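Side-chain contact in monalysin (Pseudomonas entomophila, PDB 4MKO), which forms beta-barrel pores in host membranes as an aerolysin-like, cytolytic toxin that damages the Drosophila gut: residues Gln205-Val208 / Leu209-Tyr213. Sequence-based numbering, arbitrary orientation. Where two conformers were deposited one is given.
Sequences QRNV and LMENY
The carboxamide of Asn212 meets the peptide carbonyl of Asn207 by its nitrogen edge: ND2 lies 2.9 Å from Asn207 O, which sits almost in the amide plane of Asn212, while from the carbonyl's side the donor stands above the plane, 43° out of it. Glu211 OE1 stands well to one side of the Asn207 amide plane, at the oxygen end, 3.8 Å from Asn207 OD1; amide and carboxylate are turned 53° apart. Asn207 ND2 donates to the carbonyl of Thr203, one turn earlier, and Asn207 OD1 accepts from a water 2.7 Å away that is weakly bound by Asn212 ND2. In one of two conformers of Arg206, Glu211 OE2 lies 3.6 Å from Arg206 CD, and a bend at chi3 (-43°) leaves Arg206 NE 5.0 Å from OE2.

The end of helix 201-211 illustrates how a helix can widen before it stops. Glu211 N donates to Arg206 O five residues back (3.0 Å), a pi-type bond, and Gln205 O takes both Leu209 N and, weakly, Met210 N. Val208 packs on Trp31 and Leu179, while Lys166 NZ binds the carbonyls of Leu209, Met210 and Tyr213 where the helix ends. Chemically, a side-chain amide thus serves a carbonyl of the last turn, while Arg206, whose NH2 forms a long, weak ion pair with Asp202, probably feels just a loose, conformer-dependent attraction to Glu211.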
ATOM      1  N   GLN A 205      -9.447   0.649  -1.300  1.00  5.89           N
ATOM      2  CA  GLN A 205      -9.635   1.765  -2.241  1.00  5.45           C
ATOM      3  C   GLN A 205     -10.962   2.453  -2.018  1.00  9.36           C
ATOM      4  O   GLN A 205     -10.985   3.683  -1.990  1.00  9.43           O
ATOM      5  CB  GLN A 205      -9.559   1.302  -3.692  1.00  6.77           C
ATOM      6  CG  GLN A 205      -8.165   0.873  -4.123  1.00  6.73           C
ATOM      7  CD  GLN A 205      -8.276   0.252  -5.488  1.00 11.67           C
ATOM      8  OE1 GLN A 205      -8.020   0.902  -6.509  1.00  8.98           O
ATOM      9  NE2 GLN A 205      -8.670  -1.017  -5.520  1.00  8.98           N
ATOM     10  N   ARG A 206     -12.060   1.668  -1.836  1.00  6.31           N
ATOM     11  CA  ARG A 206     -13.386   2.245  -1.611  0.51  6.59           C
ATOM     12  C   ARG A 206     -13.365   3.148  -0.367  1.00 10.28           C
ATOM     13  O   ARG A 206     -13.788   4.303  -0.444  1.00 10.17           O
ATOM     14  CB  ARG A 206     -14.452   1.141  -1.466  0.51  7.80           C
ATOM     15  CG  ARG A 206     -15.902   1.648  -1.462  0.51 13.88           C
ATOM     16  CD  ARG A 206     -16.894   0.670  -0.822  0.51 17.13           C
ATOM     17  NE  ARG A 206     -16.669  -0.721  -1.221  0.51 19.01           N
ATOM     18  CZ  ARG A 206     -16.306  -1.695  -0.392  0.51 32.66           C
ATOM     19  NH1 ARG A 206     -16.157  -1.453   0.905  0.51 16.40           N
ATOM     20  NH2 ARG A 206     -16.103  -2.923  -0.850  0.51 26.73           N
ATOM     21  N   ASN A 207     -12.835   2.646   0.746  1.00  7.09           N
ATOM     22  CA  ASN A 207     -12.808   3.386   2.002  1.00  6.85           C
ATOM     23  C   ASN A 207     -11.823   4.537   2.054  1.00 10.17           C
ATOM     24  O   ASN A 207     -12.198   5.636   2.472  1.00  9.12           O
ATOM     25  CB  ASN A 207     -12.585   2.443   3.159  1.00  7.73           C
ATOM     26  CG  ASN A 207     -13.839   1.686   3.527  1.00 20.37           C
ATOM     27  OD1 ASN A 207     -14.601   2.103   4.406  1.00 17.65           O
ATOM     28  ND2 ASN A 207     -14.054   0.540   2.905  1.00 11.43           N
ATOM     29  N   VAL A 208     -10.579   4.298   1.649  1.00  7.28           N
ATOM     30  CA  VAL A 208      -9.542   5.325   1.719  1.00  6.30           C
ATOM     31  C   VAL A 208      -9.765   6.452   0.689  1.00  9.73           C
ATOM     32  O   VAL A 208      -9.744   7.619   1.057  1.00 10.43           O
ATOM     33  CB  VAL A 208      -8.114   4.697   1.624  1.00  8.90           C
ATOM     34  CG1 VAL A 208      -7.022   5.760   1.419  1.00  8.46           C
ATOM     35  CG2 VAL A 208      -7.811   3.834   2.839  1.00  8.90           C
ATOM     36  N   LEU A 209      -9.897   6.110  -0.583  1.00  5.82           N
ATOM     37  CA  LEU A 209     -10.015   7.134  -1.630  1.00  5.90           C
ATOM     38  C   LEU A 209     -11.425   7.646  -1.858  1.00  9.15           C
ATOM     39  O   LEU A 209     -11.637   8.853  -2.009  1.00  9.06           O
ATOM     40  CB  LEU A 209      -9.440   6.593  -2.942  1.00  5.64           C
ATOM     41  CG  LEU A 209      -9.502   7.539  -4.172  1.00  9.87           C
ATOM     42  CD1 LEU A 209      -8.629   8.793  -3.964  1.00 10.35           C
ATOM     43  CD2 LEU A 209      -9.113   6.806  -5.451  1.00 12.95           C
ATOM     44  N   MET A 210     -12.371   6.729  -1.990  1.00  6.24           N
ATOM     45  CA  MET A 210     -13.724   7.117  -2.393  1.00  6.32           C
ATOM     46  C   MET A 210     -14.511   7.765  -1.270  1.00 11.62           C
ATOM     47  O   MET A 210     -15.141   8.803  -1.495  1.00 11.42           O
ATOM     48  CB  MET A 210     -14.480   5.922  -3.012  1.00  7.91           C
ATOM     49  CG  MET A 210     -13.721   5.220  -4.168  1.00  9.81           C
ATOM     50  SD  MET A 210     -13.077   6.330  -5.463  1.00 11.03           S
ATOM     51  CE  MET A 210     -14.644   6.806  -6.299  1.00  8.61           C
ATOM     52  N   GLU A 211     -14.431   7.185  -0.065  1.00  8.32           N
ATOM     53  CA  GLU A 211     -15.187   7.671   1.087  1.00  8.22           C
ATOM     54  C   GLU A 211     -14.420   8.650   1.993  1.00 12.55           C
ATOM     55  O   GLU A 211     -15.062   9.530   2.557  1.00 13.43           O
ATOM     56  CB  GLU A 211     -15.761   6.494   1.895  1.00  9.46           C
ATOM     57  CG  GLU A 211     -16.749   5.687   1.061  1.00 19.81           C
ATOM     58  CD  GLU A 211     -17.400   4.450   1.647  1.00 46.27           C
ATOM     59  OE1 GLU A 211     -17.340   4.256   2.884  1.00 34.24           O
ATOM     60  OE2 GLU A 211     -18.001   3.683   0.858  1.00 42.14           O
ATOM     61  N   ASN A 212     -13.085   8.523   2.126  1.00  9.85           N
ATOM     62  CA  ASN A 212     -12.289   9.339   3.055  1.00 10.80           C
ATOM     63  C   ASN A 212     -11.358  10.390   2.475  1.00 17.45           C
ATOM     64  O   ASN A 212     -10.636  11.045   3.238  1.00 20.74           O
ATOM     65  CB  ASN A 212     -11.466   8.458   3.952  1.00 10.65           C
ATOM     66  CG  ASN A 212     -12.253   8.010   5.128  1.00 29.30           C
ATOM     67  OD1 ASN A 212     -12.484   8.786   6.059  1.00 24.39           O
ATOM     68  ND2 ASN A 212     -12.722   6.766   5.075  1.00 20.89           N
ATOM     69  N   TYR A 213     -11.286  10.510   1.180  1.00 10.40           N
ATOM     70  CA  TYR A 213     -10.470  11.578   0.646  1.00  8.77           C
ATOM     71  C   TYR A 213     -11.355  12.398  -0.251  1.00 12.78           C
ATOM     72  O   TYR A 213     -12.159  11.855  -1.006  1.00 13.07           O
ATOM     73  CB  TYR A 213      -9.207  11.085  -0.083  1.00  7.63           C
ATOM     74  CG  TYR A 213      -8.394  12.235  -0.626  1.00  8.78           C
ATOM     75  CD1 TYR A 213      -7.768  13.141   0.234  1.00  9.43           C
ATOM     76  CD2 TYR A 213      -8.318  12.474  -1.993  1.00  9.64           C
ATOM     77  CE1 TYR A 213      -7.077  14.250  -0.260  1.00  8.97           C
ATOM     78  CE2 TYR A 213      -7.610  13.566  -2.498  1.00 10.48           C
ATOM     79  CZ  TYR A 213      -7.008  14.459  -1.627  1.00 11.93           C
ATOM     80  OH  TYR A 213      -6.349  15.550  -2.134  1.00 14.25           O
TER
HETATM   81  O   HOH W   1     -14.386   4.216   6.073  1.00 20.73           O